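Local structure of glycosyl hydrolases family 2, sugar binding domain protein (Bacteroides uniformis str. 3978 T3 ii, 6D1P) at residues Asp41-Pro51 against Arg157-Arg167. The protein is a beta-glucuronidase of a human gut bacterium that probably hydrolyses the O-glycosidic bonds of glucuronide substrates. Residues are numbered along the deposited sequence; the frame is centred on the assembly and turned at random.
Sequences DMGSIWEVMRP and RFGGKIPIAIR. With NA (sodium ion), chain L.
Arg157 reaches the C-terminal end of helix 45-49 with CG turned opposite the backbone N (chi1 160°) and the chain extended to NE, which carries the guanidinium to Met49 O. CB of Pro51 stands 3.5 Å from CZ of Arg157, over the centre of one face; on the opposite face CZ of the Phe158 ring comes in, offset toward the rim. NH2 of Arg157 gives a bent 2.7 Å hydrogen bond (142°) to O of Met49, which lies near but tilted from the guanidinium plane; NH1 adds a weak one. The positive group probably suits the partial negative charge of this helix end. Replacing Arg157 with a leucine would probably leave the Met49 carbonyl without this donor and Pro51 without the flat surface it rests on.

On the side of helix 45-49 that faces strand 162-167, Met49 bends at chi2 and crosses Pro163 at about a right angle, its SD 3.8 Å from CB of Pro163. CE of Met49 goes on to touch CB of Ala165 at 3.7 Å. CG1 of Val48 lies 3.8 Å from the same CB of Ala165, while CD1 of Ile45 approaches more loosely. Farther along, Asp41 and Arg167 form a salt bridge, carboxylate and guanidinium planes 66° apart. The 2.8 Å bond from NE of Arg167 to OD1 of Asp41 leaves in the guanidinium plane, yet meets the oxygen from above the carboxylate; NH2 to OD2 is weak. Trp91 also donates to OD1.

At the second subunit, OG of Ser44, the N-cap residue, shares a sodium ion with O of Asp434, and NH1 of Arg50 makes a salt bridge to Asp434 and a hydrogen bond to Gly433 O of that subunit. The whole is a short helix, at the dimer interface, packed on one sheet of the jelly-roll-like beta sandwich usual for the sugar-binding domain of family 2 glycoside hydrolases.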
ATOM      1  N   ASP A  41      -6.539   0.859   7.771  1.00 19.41           N
ATOM      2  CA  ASP A  41      -7.532   1.128   8.786  1.00 20.38           C
ATOM      3  C   ASP A  41      -8.562   0.016   8.748  1.00 23.11           C
ATOM      4  O   ASP A  41      -8.757  -0.634   7.718  1.00 22.16           O
ATOM      5  CB  ASP A  41      -8.204   2.478   8.540  1.00 18.99           C
ATOM      6  CG  ASP A  41      -8.629   3.185   9.835  1.00 24.44           C
ATOM      7  OD1 ASP A  41      -8.283   2.730  10.950  1.00 27.07           O
ATOM      8  OD2 ASP A  41      -9.328   4.213   9.732  1.00 30.02           O
ATOM      9  N   MET A  42      -9.223  -0.204   9.871  1.00 21.84           N
ATOM     10  CA  MET A  42     -10.340  -1.128   9.885  1.00 23.12           C
ATOM     11  C   MET A  42     -11.634  -0.337  10.015  1.00 25.81           C
ATOM     12  O   MET A  42     -11.624   0.865  10.288  1.00 25.39           O
ATOM     13  CB  MET A  42     -10.160  -2.152  11.001  1.00 20.43           C
ATOM     14  CG  MET A  42      -8.909  -2.979  10.774  1.00 23.66           C
ATOM     15  SD  MET A  42      -9.079  -4.050   9.317  1.00 28.94           S
ATOM     16  CE  MET A  42     -10.201  -5.299   9.981  1.00 21.14           C
ATOM     17  N   GLY A  43     -12.759  -1.024   9.798  1.00 26.53           N
ATOM     18  CA  GLY A  43     -14.027  -0.334   9.684  1.00 24.48           C
ATOM     19  C   GLY A  43     -14.594   0.183  10.985  1.00 25.45           C
ATOM     20  O   GLY A  43     -15.487   1.035  10.960  1.00 26.83           O
ATOM     21  N   SER A  44     -14.114  -0.329  12.114  1.00 28.04           N
ATOM     22  CA  SER A  44     -14.514   0.101  13.452  1.00 29.29           C
ATOM     23  C   SER A  44     -13.713  -0.742  14.425  1.00 29.63           C
ATOM     24  O   SER A  44     -13.131  -1.760  14.038  1.00 25.33           O
ATOM     25  CB  SER A  44     -16.008  -0.088  13.713  1.00 30.57           C
ATOM     26  OG  SER A  44     -16.337  -1.465  13.687  1.00 31.56           O
ATOM     27  N   ILE A  45     -13.683  -0.316  15.693  1.00 34.20           N
ATOM     28  CA  ILE A  45     -12.987  -1.129  16.689  1.00 28.55           C
ATOM     29  C   ILE A  45     -13.709  -2.459  16.867  1.00 33.16           C
ATOM     30  O   ILE A  45     -13.078  -3.487  17.166  1.00 33.05           O
ATOM     31  CB  ILE A  45     -12.834  -0.361  18.020  1.00 31.39           C
ATOM     32  CG1 ILE A  45     -12.043  -1.185  19.032  1.00 32.61           C
ATOM     33  CG2 ILE A  45     -14.186   0.001  18.618  1.00 35.85           C
ATOM     34  CD1 ILE A  45     -10.706  -1.670  18.532  1.00 29.80           C
ATOM     35  N   TRP A  46     -15.033  -2.478  16.649  1.00 33.78           N
ATOM     36  CA  TRP A  46     -15.756  -3.744  16.690  1.00 32.81           C
ATOM     37  C   TRP A  46     -15.226  -4.704  15.636  1.00 34.06           C
ATOM     38  O   TRP A  46     -14.993  -5.887  15.923  1.00 33.24           O
ATOM     39  CB  TRP A  46     -17.255  -3.520  16.503  1.00 36.92           C
ATOM     40  CG  TRP A  46     -18.010  -4.807  16.294  1.00 37.75           C
ATOM     41  CD1 TRP A  46     -18.750  -5.157  15.200  1.00 38.33           C
ATOM     42  CD2 TRP A  46     -18.057  -5.934  17.185  1.00 37.05           C
ATOM     43  NE1 TRP A  46     -19.261  -6.430  15.356  1.00 34.54           N
ATOM     44  CE2 TRP A  46     -18.856  -6.924  16.567  1.00 34.63           C
ATOM     45  CE3 TRP A  46     -17.509  -6.199  18.447  1.00 34.83           C
ATOM     46  CZ2 TRP A  46     -19.123  -8.155  17.168  1.00 32.25           C
ATOM     47  CZ3 TRP A  46     -17.769  -7.419  19.040  1.00 42.14           C
ATOM     48  CH2 TRP A  46     -18.571  -8.390  18.398  1.00 39.86           C
ATOM     49  N   GLU A  47     -15.010  -4.205  14.414  1.00 30.64           N
ATOM     50  CA  GLU A  47     -14.488  -5.054  13.352  1.00 29.82           C
ATOM     51  C   GLU A  47     -13.117  -5.626  13.710  1.00 31.98           C
ATOM     52  O   GLU A  47     -12.758  -6.719  13.250  1.00 29.93           O
ATOM     53  CB  GLU A  47     -14.421  -4.269  12.042  1.00 26.17           C
ATOM     54  CG  GLU A  47     -14.466  -5.173  10.818  1.00 26.83           C
ATOM     55  CD  GLU A  47     -14.176  -4.441   9.520  1.00 31.46           C
ATOM     56  OE1 GLU A  47     -13.150  -3.714   9.455  1.00 28.89           O
ATOM     57  OE2 GLU A  47     -14.977  -4.601   8.562  1.00 26.09           O
ATOM     58  N   VAL A  48     -12.345  -4.917  14.533  1.00 28.98           N
ATOM     59  CA  VAL A  48     -11.056  -5.443  14.974  1.00 29.84           C
ATOM     60  C   VAL A  48     -11.263  -6.533  16.010  1.00 30.70           C
ATOM     61  O   VAL A  48     -10.506  -7.509  16.062  1.00 29.77           O
ATOM     62  CB  VAL A  48     -10.188  -4.295  15.529  1.00 29.58           C
ATOM     63  CG1 VAL A  48      -8.893  -4.821  16.205  1.00 25.78           C
ATOM     64  CG2 VAL A  48      -9.871  -3.293  14.431  1.00 26.44           C
ATOM     65  N   MET A  49     -12.284  -6.381  16.838  1.00 33.44           N
ATOM     66  CA  MET A  49     -12.500  -7.233  17.996  1.00 35.14           C
ATOM     67  C   MET A  49     -13.448  -8.395  17.724  1.00 37.05           C
ATOM     68  O   MET A  49     -13.468  -9.350  18.505  1.00 39.40           O
ATOM     69  CB  MET A  49     -13.049  -6.380  19.151  1.00 35.37           C
ATOM     70  CG  MET A  49     -12.024  -5.398  19.734  1.00 29.17           C
ATOM     71  SD  MET A  49     -10.727  -6.354  20.503  1.00 35.22           S
ATOM     72  CE  MET A  49      -9.516  -5.110  20.956  1.00 34.18           C
ATOM     73  N   ARG A  50     -14.215  -8.350  16.636  1.00 36.37           N
ATOM     74  CA  ARG A  50     -15.298  -9.304  16.444  1.00 40.91           C
ATOM     75  C   ARG A  50     -14.757 -10.724  16.258  1.00 38.80           C
ATOM     76  O   ARG A  50     -13.610 -10.915  15.854  1.00 41.07           O
ATOM     77  CB  ARG A  50     -16.152  -8.891  15.248  1.00 34.33           C
ATOM     78  CG  ARG A  50     -15.555  -9.194  13.887  1.00 34.13           C
ATOM     79  CD  ARG A  50     -16.562  -8.820  12.814  1.00 33.77           C
ATOM     80  NE  ARG A  50     -15.948  -8.609  11.509  1.00 30.66           N
ATOM     81  CZ  ARG A  50     -16.612  -8.128  10.471  1.00 27.66           C
ATOM     82  NH1 ARG A  50     -17.895  -7.828  10.603  1.00 32.18           N
ATOM     83  NH2 ARG A  50     -16.002  -7.940   9.312  1.00 26.38           N
ATOM     84  N   PRO A  51     -15.571 -11.738  16.558  1.00 43.53           N
ATOM     85  CA  PRO A  51     -15.102 -13.126  16.487  1.00 42.21           C
ATOM     86  C   PRO A  51     -15.267 -13.737  15.102  1.00 39.94           C
ATOM     87  O   PRO A  51     -16.027 -13.256  14.261  1.00 37.52           O
ATOM     88  CB  PRO A  51     -16.007 -13.836  17.497  1.00 40.77           C
ATOM     89  CG  PRO A  51     -17.296 -13.082  17.397  1.00 42.54           C
ATOM     90  CD  PRO A  51     -16.954 -11.655  17.065  1.00 39.60           C
ATOM     91  N   ARG A 157     -15.226 -16.220  25.959  1.00 60.03           N
ATOM     92  CA  ARG A 157     -14.584 -16.144  24.651  1.00 58.51           C
ATOM     93  C   ARG A 157     -13.069 -16.073  24.722  1.00 54.14           C
ATOM     94  O   ARG A 157     -12.387 -16.704  23.914  1.00 49.32           O
ATOM     95  CB  ARG A 157     -15.090 -14.929  23.878  1.00 55.97           C
ATOM     96  CG  ARG A 157     -14.151 -14.525  22.774  1.00 50.23           C
ATOM     97  CD  ARG A 157     -14.851 -13.729  21.734  1.00 50.76           C
ATOM     98  NE  ARG A 157     -13.902 -13.304  20.721  1.00 51.16           N
ATOM     99  CZ  ARG A 157     -14.077 -12.243  19.944  1.00 51.03           C
ATOM    100  NH1 ARG A 157     -15.173 -11.492  20.075  1.00 45.68           N
ATOM    101  NH2 ARG A 157     -13.148 -11.928  19.049  1.00 47.02           N
ATOM    102  N   PHE A 158     -12.524 -15.303  25.653  1.00 54.65           N
ATOM    103  CA  PHE A 158     -11.087 -15.100  25.714  1.00 53.79           C
ATOM    104  C   PHE A 158     -10.436 -15.855  26.854  1.00 50.98           C
ATOM    105  O   PHE A 158      -9.206 -15.828  26.976  1.00 52.43           O
ATOM    106  CB  PHE A 158     -10.776 -13.606  25.814  1.00 53.41           C
ATOM    107  CG  PHE A 158     -11.409 -12.789  24.714  1.00 50.33           C
ATOM    108  CD1 PHE A 158     -12.577 -12.082  24.942  1.00 50.92           C
ATOM    109  CD2 PHE A 158     -10.841 -12.748  23.449  1.00 50.87           C
ATOM    110  CE1 PHE A 158     -13.164 -11.334  23.934  1.00 50.18           C
ATOM    111  CE2 PHE A 158     -11.420 -12.001  22.436  1.00 53.26           C
ATOM    112  CZ  PHE A 158     -12.582 -11.288  22.683  1.00 50.75           C
ATOM    113  N   GLY A 159     -11.223 -16.544  27.674  1.00 53.99           N
ATOM    114  CA  GLY A 159     -10.674 -17.364  28.728  1.00 54.63           C
ATOM    115  C   GLY A 159      -9.883 -16.543  29.718  1.00 53.20           C
ATOM    116  O   GLY A 159      -8.756 -16.900  30.080  1.00 44.79           O
ATOM    117  N   GLY A 160     -10.461 -15.418  30.135  1.00 50.23           N
ATOM    118  CA  GLY A 160      -9.862 -14.578  31.137  1.00 53.11           C
ATOM    119  C   GLY A 160      -8.769 -13.644  30.658  1.00 53.70           C
ATOM    120  O   GLY A 160      -8.360 -12.771  31.428  1.00 53.60           O
ATOM    121  N   LYS A 161      -8.272 -13.793  29.428  1.00 50.38           N
ATOM    122  CA  LYS A 161      -7.272 -12.865  28.912  1.00 50.41           C
ATOM    123  C   LYS A 161      -7.946 -11.592  28.395  1.00 47.04           C
ATOM    124  O   LYS A 161      -9.170 -11.522  28.258  1.00 47.40           O
ATOM    125  CB  LYS A 161      -6.436 -13.532  27.822  1.00 49.99           C
ATOM    126  CG  LYS A 161      -5.619 -14.702  28.343  1.00 49.86           C
ATOM    127  CD  LYS A 161      -5.108 -15.605  27.228  1.00 57.65           C
ATOM    128  CE  LYS A 161      -3.694 -15.244  26.795  1.00 59.79           C
ATOM    129  NZ  LYS A 161      -3.032 -16.395  26.105  1.00 62.22           N
ATOM    130  N   ILE A 162      -7.144 -10.573  28.121  1.00 43.22           N
ATOM    131  CA  ILE A 162      -7.641  -9.237  27.804  1.00 41.90           C
ATOM    132  C   ILE A 162      -7.281  -8.906  26.362  1.00 37.40           C
ATOM    133  O   ILE A 162      -6.109  -8.996  25.993  1.00 40.45           O
ATOM    134  CB  ILE A 162      -7.082  -8.162  28.752  1.00 46.93           C
ATOM    135  CG1 ILE A 162      -7.268  -8.594  30.209  1.00 46.28           C
ATOM    136  CG2 ILE A 162      -7.788  -6.837  28.527  1.00 43.37           C
ATOM    137  CD1 ILE A 162      -8.702  -8.874  30.581  1.00 39.82           C
ATOM    138  N   PRO A 163      -8.239  -8.497  25.528  1.00 36.27           N
ATOM    139  CA  PRO A 163      -7.902  -8.104  24.154  1.00 38.76           C
ATOM    140  C   PRO A 163      -7.460  -6.650  24.040  1.00 38.25           C
ATOM    141  O   PRO A 163      -8.139  -5.723  24.503  1.00 34.37           O
ATOM    142  CB  PRO A 163      -9.210  -8.362  23.384  1.00 42.51           C
ATOM    143  CG  PRO A 163     -10.294  -8.586  24.442  1.00 41.47           C
ATOM    144  CD  PRO A 163      -9.674  -8.332  25.797  1.00 40.60           C
ATOM    145  N   ILE A 164      -6.304  -6.459  23.413  1.00 37.24           N
ATOM    146  CA  ILE A 164      -5.672  -5.158  23.237  1.00 32.73           C
ATOM    147  C   ILE A 164      -5.591  -4.866  21.743  1.00 32.15           C
ATOM    148  O   ILE A 164      -5.222  -5.740  20.953  1.00 30.46           O
ATOM    149  CB  ILE A 164      -4.271  -5.141  23.876  1.00 32.08           C
ATOM    150  CG1 ILE A 164      -4.391  -5.347  25.380  1.00 36.91           C
ATOM    151  CG2 ILE A 164      -3.522  -3.828  23.587  1.00 30.15           C
ATOM    152  CD1 ILE A 164      -5.256  -4.308  26.050  1.00 33.54           C
ATOM    153  N   ALA A 165      -5.933  -3.649  21.351  1.00 31.07           N
ATOM    154  CA  ALA A 165      -5.684  -3.210  19.990  1.00 29.91           C
ATOM    155  C   ALA A 165      -5.101  -1.812  20.025  1.00 33.07           C
ATOM    156  O   ALA A 165      -5.465  -0.993  20.877  1.00 32.20           O
ATOM    157  CB  ALA A 165      -6.951  -3.236  19.121  1.00 29.35           C
ATOM    158  N   ILE A 166      -4.182  -1.550  19.099  1.00 32.16           N
ATOM    159  CA  ILE A 166      -3.499  -0.269  19.015  1.00 29.54           C
ATOM    160  C   ILE A 166      -3.481   0.168  17.564  1.00 29.57           C
ATOM    161  O   ILE A 166      -2.990  -0.570  16.699  1.00 28.55           O
ATOM    162  CB  ILE A 166      -2.071  -0.345  19.560  1.00 27.47           C
ATOM    163  CG1 ILE A 166      -2.104  -0.867  20.988  1.00 29.53           C
ATOM    164  CG2 ILE A 166      -1.444   1.039  19.508  1.00 28.26           C
ATOM    165  CD1 ILE A 166      -0.769  -1.243  21.513  1.00 32.34           C
ATOM    166  N   ARG A 167      -4.002   1.365  17.302  1.00 25.61           N
ATOM    167  CA  ARG A 167      -4.002   1.958  15.972  1.00 26.57           C
ATOM    168  C   ARG A 167      -2.861   2.965  15.901  1.00 28.38           C
ATOM    169  O   ARG A 167      -2.802   3.888  16.718  1.00 30.46           O
ATOM    170  CB  ARG A 167      -5.344   2.630  15.682  1.00 26.30           C
ATOM    171  CG  ARG A 167      -5.494   3.260  14.293  1.00 23.44           C
ATOM    172  CD  ARG A 167      -6.836   4.019  14.183  1.00 22.17           C
ATOM    173  NE  ARG A 167      -7.150   4.511  12.837  1.00 23.33           N
ATOM    174  CZ  ARG A 167      -6.701   5.657  12.331  1.00 25.49           C
ATOM    175  NH1 ARG A 167      -5.886   6.436  13.042  1.00 31.09           N
ATOM    176  NH2 ARG A 167      -7.049   6.027  11.112  1.00 20.99           N
TER
HETATM  177 NA    NA L 901     -19.016  -1.471  13.543  1.00 38.43          NA
HETATM  178  O   HOH W   1     -19.674  -0.354  15.617  1.00 31.50           O